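Isoaspartyl dipeptidase (Fervidobacterium islandicum, PDB 7CDH) is a zinc-binding amidohydrolase-family (M38) peptidase that probably cleaves isoaspartyl dipeptides, consistent with a role in protein repair. Local coordinates at residues A[1-13]-A[20-34]. Sequence-based numbering, arbitrary orientation.
Sequences MIKIIKNAKVFSP and DVIFYHKVIHVGEGV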
ATOM      1  N   MET A   1     -46.900  -7.645 -19.047  1.00 73.58           N
ATOM      2  CA  MET A   1     -48.249  -8.266 -19.194  1.00 72.37           C
ATOM      3  C   MET A   1     -48.803  -8.749 -17.840  1.00 69.35           C
ATOM      4  O   MET A   1     -48.137  -9.518 -17.121  1.00 65.48           O
ATOM      5  CB  MET A   1     -48.208  -9.455 -20.148  1.00 77.31           C
ATOM      6  CG  MET A   1     -49.552 -10.112 -20.307  1.00 86.03           C
ATOM      7  SD  MET A   1     -49.773 -10.835 -21.945  1.00109.65           S
ATOM      8  CE  MET A   1     -48.397 -11.987 -21.981  1.00102.09           C
ATOM      9  N   ILE A   2     -50.034  -8.350 -17.540  1.00 66.19           N
ATOM     10  CA  ILE A   2     -50.831  -8.857 -16.393  1.00 58.47           C
ATOM     11  C   ILE A   2     -51.265 -10.287 -16.692  1.00 52.86           C
ATOM     12  O   ILE A   2     -51.635 -10.538 -17.838  1.00 47.70           O
ATOM     13  CB  ILE A   2     -52.019  -7.924 -16.135  1.00 63.21           C
ATOM     14  CG1 ILE A   2     -51.524  -6.683 -15.393  1.00 67.08           C
ATOM     15  CG2 ILE A   2     -53.118  -8.653 -15.379  1.00 64.11           C
ATOM     16  CD1 ILE A   2     -52.574  -5.641 -15.193  1.00 77.52           C
ATOM     17  N   LYS A   3     -51.164 -11.188 -15.709  1.00 47.60           N
ATOM     18  CA  LYS A   3     -51.534 -12.613 -15.873  1.00 44.97           C
ATOM     19  C   LYS A   3     -52.411 -13.011 -14.704  1.00 47.66           C
ATOM     20  O   LYS A   3     -52.359 -12.313 -13.654  1.00 51.31           O
ATOM     21  CB  LYS A   3     -50.318 -13.535 -15.908  1.00 51.35           C
ATOM     22  CG  LYS A   3     -49.207 -13.107 -16.849  1.00 56.55           C
ATOM     23  CD  LYS A   3     -48.122 -14.158 -17.000  1.00 60.37           C
ATOM     24  CE  LYS A   3     -46.955 -13.719 -17.870  1.00 57.13           C
ATOM     25  NZ  LYS A   3     -46.663 -12.281 -17.704  1.00 58.48           N
ATOM     26  N   ILE A   4     -53.171 -14.091 -14.894  1.00 50.25           N
ATOM     27  CA  ILE A   4     -54.098 -14.669 -13.881  1.00 53.02           C
ATOM     28  C   ILE A   4     -53.915 -16.171 -13.908  1.00 47.43           C
ATOM     29  O   ILE A   4     -54.115 -16.740 -15.002  1.00 48.48           O
ATOM     30  CB  ILE A   4     -55.583 -14.357 -14.169  1.00 63.10           C
ATOM     31  CG1 ILE A   4     -55.887 -12.860 -14.166  1.00 64.74           C
ATOM     32  CG2 ILE A   4     -56.476 -15.105 -13.190  1.00 67.04           C
ATOM     33  CD1 ILE A   4     -55.834 -12.254 -15.534  1.00 66.68           C
ATOM     34  N   ILE A   5     -53.675 -16.772 -12.744  1.00 43.84           N
ATOM     35  CA  ILE A   5     -53.714 -18.259 -12.580  1.00 50.31           C
ATOM     36  C   ILE A   5     -55.065 -18.632 -11.947  1.00 53.29           C
ATOM     37  O   ILE A   5     -55.438 -18.062 -10.875  1.00 43.83           O
ATOM     38  CB  ILE A   5     -52.498 -18.774 -11.779  1.00 50.50           C
ATOM     39  CG1 ILE A   5     -51.189 -18.527 -12.531  1.00 51.77           C
ATOM     40  CG2 ILE A   5     -52.643 -20.244 -11.422  1.00 48.96           C
ATOM     41  CD1 ILE A   5     -49.990 -18.500 -11.632  1.00 52.64           C
ATOM     42  N   LYS A   6     -55.801 -19.503 -12.641  1.00 57.02           N
ATOM     43  CA  LYS A   6     -57.175 -19.920 -12.267  1.00 57.32           C
ATOM     44  C   LYS A   6     -57.119 -21.375 -11.815  1.00 51.49           C
ATOM     45  O   LYS A   6     -56.325 -22.131 -12.398  1.00 55.40           O
ATOM     46  CB  LYS A   6     -58.142 -19.740 -13.444  1.00 66.55           C
ATOM     47  CG  LYS A   6     -58.568 -18.300 -13.694  1.00 78.07           C
ATOM     48  CD  LYS A   6     -59.721 -18.131 -14.674  1.00 87.58           C
ATOM     49  CE  LYS A   6     -60.391 -16.772 -14.566  1.00 93.28           C
ATOM     50  NZ  LYS A   6     -61.519 -16.794 -13.603  1.00 99.95           N
ATOM     51  N   ASN A   7     -57.928 -21.730 -10.811  1.00 50.26           N
ATOM     52  CA  ASN A   7     -58.365 -23.128 -10.529  1.00 49.69           C
ATOM     53  C   ASN A   7     -57.302 -23.916  -9.773  1.00 47.77           C
ATOM     54  O   ASN A   7     -57.413 -25.150  -9.782  1.00 52.54           O
ATOM     55  CB  ASN A   7     -58.679 -23.944 -11.794  1.00 47.85           C
ATOM     56  CG  ASN A   7     -59.835 -23.385 -12.597  1.00 49.38           C
ATOM     57  OD1 ASN A   7     -60.655 -22.650 -12.044  1.00 44.41           O
ATOM     58  ND2 ASN A   7     -59.913 -23.748 -13.876  1.00 46.17           N
ATOM     59  N   ALA A   8     -56.307 -23.265  -9.174  1.00 48.80           N
ATOM     60  CA  ALA A   8     -55.304 -23.972  -8.352  1.00 50.17           C
ATOM     61  C   ALA A   8     -55.726 -23.936  -6.883  1.00 48.15           C
ATOM     62  O   ALA A   8     -56.436 -22.989  -6.445  1.00 48.94           O
ATOM     63  CB  ALA A   8     -53.934 -23.388  -8.556  1.00 49.66           C
ATOM     64  N   LYS A   9     -55.283 -24.925  -6.127  1.00 41.64           N
ATOM     65  CA  LYS A   9     -55.348 -24.842  -4.654  1.00 47.77           C
ATOM     66  C   LYS A   9     -54.104 -24.076  -4.229  1.00 46.54           C
ATOM     67  O   LYS A   9     -53.018 -24.489  -4.571  1.00 47.53           O
ATOM     68  CB  LYS A   9     -55.421 -26.248  -4.046  1.00 60.15           C
ATOM     69  CG  LYS A   9     -56.753 -26.963  -4.219  1.00 56.84           C
ATOM     70  CD  LYS A   9     -56.620 -28.404  -4.651  1.00 67.80           C
ATOM     71  CE  LYS A   9     -57.571 -28.731  -5.783  1.00 76.97           C
ATOM     72  NZ  LYS A   9     -57.796 -30.185  -5.913  1.00 83.35           N
ATOM     73  N   VAL A  10     -54.252 -22.977  -3.522  1.00 46.93           N
ATOM     74  CA  VAL A  10     -53.101 -22.092  -3.227  1.00 40.99           C
ATOM     75  C   VAL A  10     -52.584 -22.365  -1.813  1.00 46.53           C
ATOM     76  O   VAL A  10     -53.401 -22.340  -0.857  1.00 46.09           O
ATOM     77  CB  VAL A  10     -53.538 -20.647  -3.413  1.00 40.79           C
ATOM     78  CG1 VAL A  10     -52.446 -19.676  -2.997  1.00 48.46           C
ATOM     79  CG2 VAL A  10     -53.981 -20.436  -4.847  1.00 40.73           C
ATOM     80  N   PHE A  11     -51.275 -22.614  -1.681  1.00 44.55           N
ATOM     81  CA  PHE A  11     -50.565 -22.588  -0.380  1.00 42.21           C
ATOM     82  C   PHE A  11     -49.688 -21.344  -0.352  1.00 42.68           C
ATOM     83  O   PHE A  11     -48.819 -21.194  -1.194  1.00 50.64           O
ATOM     84  CB  PHE A  11     -49.733 -23.841  -0.173  1.00 40.53           C
ATOM     85  CG  PHE A  11     -50.504 -25.127  -0.144  1.00 39.65           C
ATOM     86  CD1 PHE A  11     -50.991 -25.698  -1.305  1.00 44.70           C
ATOM     87  CD2 PHE A  11     -50.702 -25.797   1.050  1.00 46.59           C
ATOM     88  CE1 PHE A  11     -51.667 -26.910  -1.275  1.00 43.95           C
ATOM     89  CE2 PHE A  11     -51.371 -27.009   1.079  1.00 43.34           C
ATOM     90  CZ  PHE A  11     -51.857 -27.560  -0.083  1.00 42.15           C
ATOM     91  N   SER A  12     -49.935 -20.471   0.607  1.00 41.78           N
ATOM     92  CA  SER A  12     -49.529 -19.057   0.562  1.00 43.61           C
ATOM     93  C   SER A  12     -48.256 -18.765   1.374  1.00 43.02           C
ATOM     94  O   SER A  12     -47.742 -17.646   1.276  1.00 38.69           O
ATOM     95  CB  SER A  12     -50.703 -18.216   1.027  1.00 47.12           C
ATOM     96  OG  SER A  12     -50.962 -18.446   2.417  1.00 50.47           O
ATOM     97  N   PRO A  13     -47.646 -19.651   2.206  1.00 36.52           N
ATOM     98  CA  PRO A  13     -47.882 -21.094   2.289  1.00 38.72           C
ATOM     99  C   PRO A  13     -49.037 -21.675   3.147  1.00 43.80           C
ATOM    100  O   PRO A  13     -49.329 -22.869   2.978  1.00 45.17           O
ATOM    101  CB  PRO A  13     -46.549 -21.569   2.907  1.00 32.72           C
ATOM    102  CG  PRO A  13     -46.145 -20.471   3.838  1.00 29.20           C
ATOM    103  CD  PRO A  13     -46.567 -19.227   3.112  1.00 32.75           C
ATOM    104  N   ASP A  20     -57.852 -17.599  -7.037  1.00 48.89           N
ATOM    105  CA  ASP A  20     -57.338 -17.070  -8.320  1.00 55.60           C
ATOM    106  C   ASP A  20     -56.315 -15.976  -7.984  1.00 50.88           C
ATOM    107  O   ASP A  20     -56.566 -15.217  -7.016  1.00 48.99           O
ATOM    108  CB  ASP A  20     -58.513 -16.629  -9.196  1.00 56.67           C
ATOM    109  CG  ASP A  20     -59.176 -17.781  -9.945  1.00 70.30           C
ATOM    110  OD1 ASP A  20     -58.837 -18.986  -9.632  1.00 63.05           O
ATOM    111  OD2 ASP A  20     -60.014 -17.479 -10.860  1.00 72.29           O
ATOM    112  N   VAL A  21     -55.198 -15.954  -8.719  1.00 48.04           N
ATOM    113  CA  VAL A  21     -54.046 -15.034  -8.477  1.00 51.61           C
ATOM    114  C   VAL A  21     -53.796 -14.190  -9.723  1.00 46.53           C
ATOM    115  O   VAL A  21     -53.562 -14.782 -10.802  1.00 40.49           O
ATOM    116  CB  VAL A  21     -52.761 -15.769  -8.051  1.00 52.90           C
ATOM    117  CG1 VAL A  21     -51.751 -14.762  -7.544  1.00 55.60           C
ATOM    118  CG2 VAL A  21     -53.003 -16.827  -6.980  1.00 54.21           C
ATOM    119  N   ILE A  22     -53.895 -12.867  -9.557  1.00 48.59           N
ATOM    120  CA  ILE A  22     -53.625 -11.834 -10.601  1.00 54.98           C
ATOM    121  C   ILE A  22     -52.296 -11.155 -10.254  1.00 51.56           C
ATOM    122  O   ILE A  22     -52.173 -10.662  -9.112  1.00 46.41           O
ATOM    123  CB  ILE A  22     -54.769 -10.805 -10.659  1.00 57.16           C
ATOM    124  CG1 ILE A  22     -56.144 -11.468 -10.694  1.00 68.11           C
ATOM    125  CG2 ILE A  22     -54.590  -9.878 -11.845  1.00 57.28           C
ATOM    126  CD1 ILE A  22     -57.152 -10.791  -9.798  1.00 75.78           C
ATOM    127  N   PHE A  23     -51.353 -11.105 -11.195  1.00 47.60           N
ATOM    128  CA  PHE A  23     -49.983 -10.574 -10.944  1.00 50.76           C
ATOM    129  C   PHE A  23     -49.404  -9.920 -12.213  1.00 46.19           C
ATOM    130  O   PHE A  23     -49.790 -10.288 -13.335  1.00 39.44           O
ATOM    131  CB  PHE A  23     -49.097 -11.700 -10.399  1.00 47.62           C
ATOM    132  CG  PHE A  23     -49.014 -12.903 -11.303  1.00 44.59           C
ATOM    133  CD1 PHE A  23     -49.963 -13.899 -11.243  1.00 46.88           C
ATOM    134  CD2 PHE A  23     -47.994 -13.034 -12.222  1.00 47.22           C
ATOM    135  CE1 PHE A  23     -49.892 -14.997 -12.080  1.00 47.98           C
ATOM    136  CE2 PHE A  23     -47.919 -14.132 -13.064  1.00 46.25           C
ATOM    137  CZ  PHE A  23     -48.868 -15.114 -12.991  1.00 51.44           C
ATOM    138  N   TYR A  24     -48.548  -8.915 -12.015  1.00 49.78           N
ATOM    139  CA  TYR A  24     -47.592  -8.371 -13.017  1.00 58.59           C
ATOM    140  C   TYR A  24     -46.205  -8.939 -12.666  1.00 60.50           C
ATOM    141  O   TYR A  24     -45.918 -10.095 -13.024  1.00 61.23           O
ATOM    142  CB  TYR A  24     -47.634  -6.838 -12.984  1.00 64.45           C
ATOM    143  CG  TYR A  24     -47.126  -6.117 -14.210  1.00 67.25           C
ATOM    144  CD1 TYR A  24     -46.244  -6.696 -15.105  1.00 69.64           C
ATOM    145  CD2 TYR A  24     -47.535  -4.818 -14.467  1.00 69.65           C
ATOM    146  CE1 TYR A  24     -45.819  -6.017 -16.240  1.00 74.99           C
ATOM    147  CE2 TYR A  24     -47.123  -4.129 -15.595  1.00 69.51           C
ATOM    148  CZ  TYR A  24     -46.261  -4.728 -16.491  1.00 71.27           C
ATOM    149  OH  TYR A  24     -45.880  -4.037 -17.609  1.00 67.86           O
ATOM    150  N   HIS A  25     -45.386  -8.134 -11.985  1.00 57.01           N
ATOM    151  CA  HIS A  25     -44.109  -8.502 -11.331  1.00 57.42           C
ATOM    152  C   HIS A  25     -44.410  -8.753  -9.860  1.00 52.95           C
ATOM    153  O   HIS A  25     -43.738  -9.593  -9.249  1.00 46.75           O
ATOM    154  CB  HIS A  25     -43.071  -7.371 -11.496  1.00 69.13           C
ATOM    155  CG  HIS A  25     -42.628  -7.146 -12.912  1.00 90.01           C
ATOM    156  ND1 HIS A  25     -41.432  -7.655 -13.413  1.00103.52           N
ATOM    157  CD2 HIS A  25     -43.202  -6.474 -13.936  1.00 96.75           C
ATOM    158  CE1 HIS A  25     -41.297  -7.302 -14.677  1.00103.61           C
ATOM    159  NE2 HIS A  25     -42.370  -6.576 -15.024  1.00100.37           N
ATOM    160  N   LYS A  26     -45.398  -8.030  -9.327  1.00 51.13           N
ATOM    161  CA  LYS A  26     -45.935  -8.249  -7.966  1.00 51.28           C
ATOM    162  C   LYS A  26     -47.368  -8.808  -8.027  1.00 53.28           C
ATOM    163  O   LYS A  26     -48.071  -8.655  -9.058  1.00 50.54           O
ATOM    164  CB  LYS A  26     -45.789  -6.948  -7.184  1.00 56.31           C
ATOM    165  CG  LYS A  26     -44.349  -6.461  -7.093  1.00 58.88           C
ATOM    166  CD  LYS A  26     -43.983  -5.884  -5.761  1.00 59.27           C
ATOM    167  CE  LYS A  26     -42.732  -5.037  -5.774  1.00 63.97           C
ATOM    168  NZ  LYS A  26     -42.915  -3.856  -4.892  1.00 72.08           N
ATOM    169  N   VAL A  27     -47.768  -9.518  -6.973  1.00 53.76           N
ATOM    170  CA  VAL A  27     -49.154 -10.054  -6.837  1.00 47.62           C
ATOM    171  C   VAL A  27     -50.110  -8.876  -6.670  1.00 42.53           C
ATOM    172  O   VAL A  27     -49.927  -8.075  -5.706  1.00 38.12           O
ATOM    173  CB  VAL A  27     -49.302 -11.018  -5.650  1.00 47.30           C
ATOM    174  CG1 VAL A  27     -50.781 -11.342  -5.435  1.00 50.78           C
ATOM    175  CG2 VAL A  27     -48.485 -12.284  -5.858  1.00 44.77           C
ATOM    176  N   ILE A  28     -51.092  -8.792  -7.566  1.00 46.51           N
ATOM    177  CA  ILE A  28     -52.113  -7.709  -7.596  1.00 50.92           C
ATOM    178  C   ILE A  28     -53.304  -8.078  -6.696  1.00 52.97           C
ATOM    179  O   ILE A  28     -53.795  -7.166  -6.020  1.00 56.72           O
ATOM    180  CB  ILE A  28     -52.544  -7.402  -9.038  1.00 54.93           C
ATOM    181  CG1 ILE A  28     -51.449  -6.634  -9.784  1.00 58.15           C
ATOM    182  CG2 ILE A  28     -53.862  -6.645  -9.050  1.00 53.49           C
ATOM    183  CD1 ILE A  28     -51.586  -6.692 -11.285  1.00 59.66           C
ATOM    184  N   HIS A  29     -53.754  -9.341  -6.704  1.00 56.81           N
ATOM    185  CA  HIS A  29     -55.013  -9.793  -6.045  1.00 57.59           C
ATOM    186  C   HIS A  29     -55.062 -11.319  -5.897  1.00 49.23           C
ATOM    187  O   HIS A  29     -54.855 -12.051  -6.886  1.00 46.94           O
ATOM    188  CB  HIS A  29     -56.228  -9.248  -6.817  1.00 65.14           C
ATOM    189  CG  HIS A  29     -57.540  -9.611  -6.206  1.00 68.48           C
ATOM    190  ND1 HIS A  29     -57.980  -9.039  -5.018  1.00 69.58           N
ATOM    191  CD2 HIS A  29     -58.490 -10.491  -6.592  1.00 62.73           C
ATOM    192  CE1 HIS A  29     -59.149  -9.551  -4.698  1.00 64.78           C
ATOM    193  NE2 HIS A  29     -59.481 -10.446  -5.650  1.00 69.61           N
ATOM    194  N   VAL A  30     -55.325 -11.783  -4.685  1.00 48.55           N
ATOM    195  CA  VAL A  30     -55.721 -13.198  -4.426  1.00 61.15           C
ATOM    196  C   VAL A  30     -57.223 -13.203  -4.099  1.00 60.35           C
ATOM    197  O   VAL A  30     -57.662 -12.367  -3.277  1.00 58.07           O
ATOM    198  CB  VAL A  30     -54.873 -13.837  -3.304  1.00 55.65           C
ATOM    199  CG1 VAL A  30     -55.154 -15.324  -3.155  1.00 46.80           C
ATOM    200  CG2 VAL A  30     -53.388 -13.611  -3.542  1.00 58.99           C
ATOM    201  N   GLY A  31     -58.000 -14.082  -4.725  1.00 59.33           N
ATOM    202  CA  GLY A  31     -59.419 -14.225  -4.345  1.00 66.20           C
ATOM    203  C   GLY A  31     -60.170 -15.218  -5.201  1.00 68.35           C
ATOM    204  O   GLY A  31     -59.554 -15.822  -6.090  1.00 61.35           O
ATOM    205  N   GLU A  32     -61.479 -15.319  -4.964  1.00 85.94           N
ATOM    206  CA  GLU A  32     -62.412 -16.271  -5.631  1.00 89.09           C
ATOM    207  C   GLU A  32     -62.467 -15.928  -7.126  1.00 78.77           C
ATOM    208  O   GLU A  32     -62.310 -14.733  -7.465  1.00 64.07           O
ATOM    209  CB  GLU A  32     -63.787 -16.218  -4.953  1.00100.18           C
ATOM    210  CG  GLU A  32     -63.733 -16.432  -3.441  1.00116.58           C
ATOM    211  CD  GLU A  32     -63.543 -15.180  -2.585  1.00133.06           C
ATOM    212  OE1 GLU A  32     -64.538 -14.451  -2.393  1.00134.46           O
ATOM    213  OE2 GLU A  32     -62.402 -14.928  -2.111  1.00127.17           O
ATOM    214  N   GLY A  33     -62.634 -16.942  -7.980  1.00 81.22           N
ATOM    215  CA  GLY A  33     -62.685 -16.783  -9.446  1.00 92.09           C
ATOM    216  C   GLY A  33     -63.715 -15.742  -9.852  1.00105.11           C
ATOM    217  O   GLY A  33     -64.861 -15.840  -9.380  1.00118.64           O
ATOM    218  N   VAL A  34     -63.323 -14.787 -10.701  1.00116.26           N
ATOM    219  CA  VAL A  34     -64.158 -13.620 -11.131  1.00133.02           C
ATOM    220  C   VAL A  34     -65.485 -14.086 -11.764  1.00152.57           C
ATOM    221  O   VAL A  34     -66.545 -13.754 -11.188  1.00152.76           O
ATOM    222  CB  VAL A  34     -63.368 -12.663 -12.050  1.00130.08           C
ATOM    223  CG1 VAL A  34     -62.508 -11.734 -11.222  1.00123.20           C
ATOM    224  CG2 VAL A  34     -62.510 -13.373 -13.087  1.00130.09           C
TER
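Lys3 CB lies over one face of the Phe23 ring, a CH-pi contact 4.0 Å from the ring centroid. On the same side Lys3 O stands 3.7 Å above the ring plane, offset toward the rim. Ile5 CG1 sits at the ring edge, in plane, and Phe354 meets Phe23 edge-to-face. The setting is the small mixed beta-sheet of the N-terminal region, apart from the zinc-bearing barrel. Strands 2-6 and 20-23 run antiparallel, at 168°. Phe23 CG stands between its backbone N and carbonyl carbon (chi1 57°), and the ring reaches Lys3 and Ile5. Lys3 and Phe23 form a hydrogen-bonded pair, as do Ile5 and Val21. Between them the non-hydrogen-bonded pair Ile4 and Ile22 lies side by side on the other face, CG1 to CG1 at 3.7 Å. Nearby, Ile2 CG1 meets Ile28 CD1 at 4.1 Å, and a second subunit packs on both residues. Ile28 and His29 form a classic beta bulge opposite Ile22.

Asp20 takes two bonds. Lys6 NZ reaches OD2 at 3.2 Å in a salt bridge. The backbone N of Asn7 donates to OD1 at 3.1 Å. With an alanine here, the Lys6 ammonium is likely to lose its carboxylate mate and the Asn7 backbone N-H its acceptor. That N-H comes from the syn side of OD1, 26° out of the carboxylate plane.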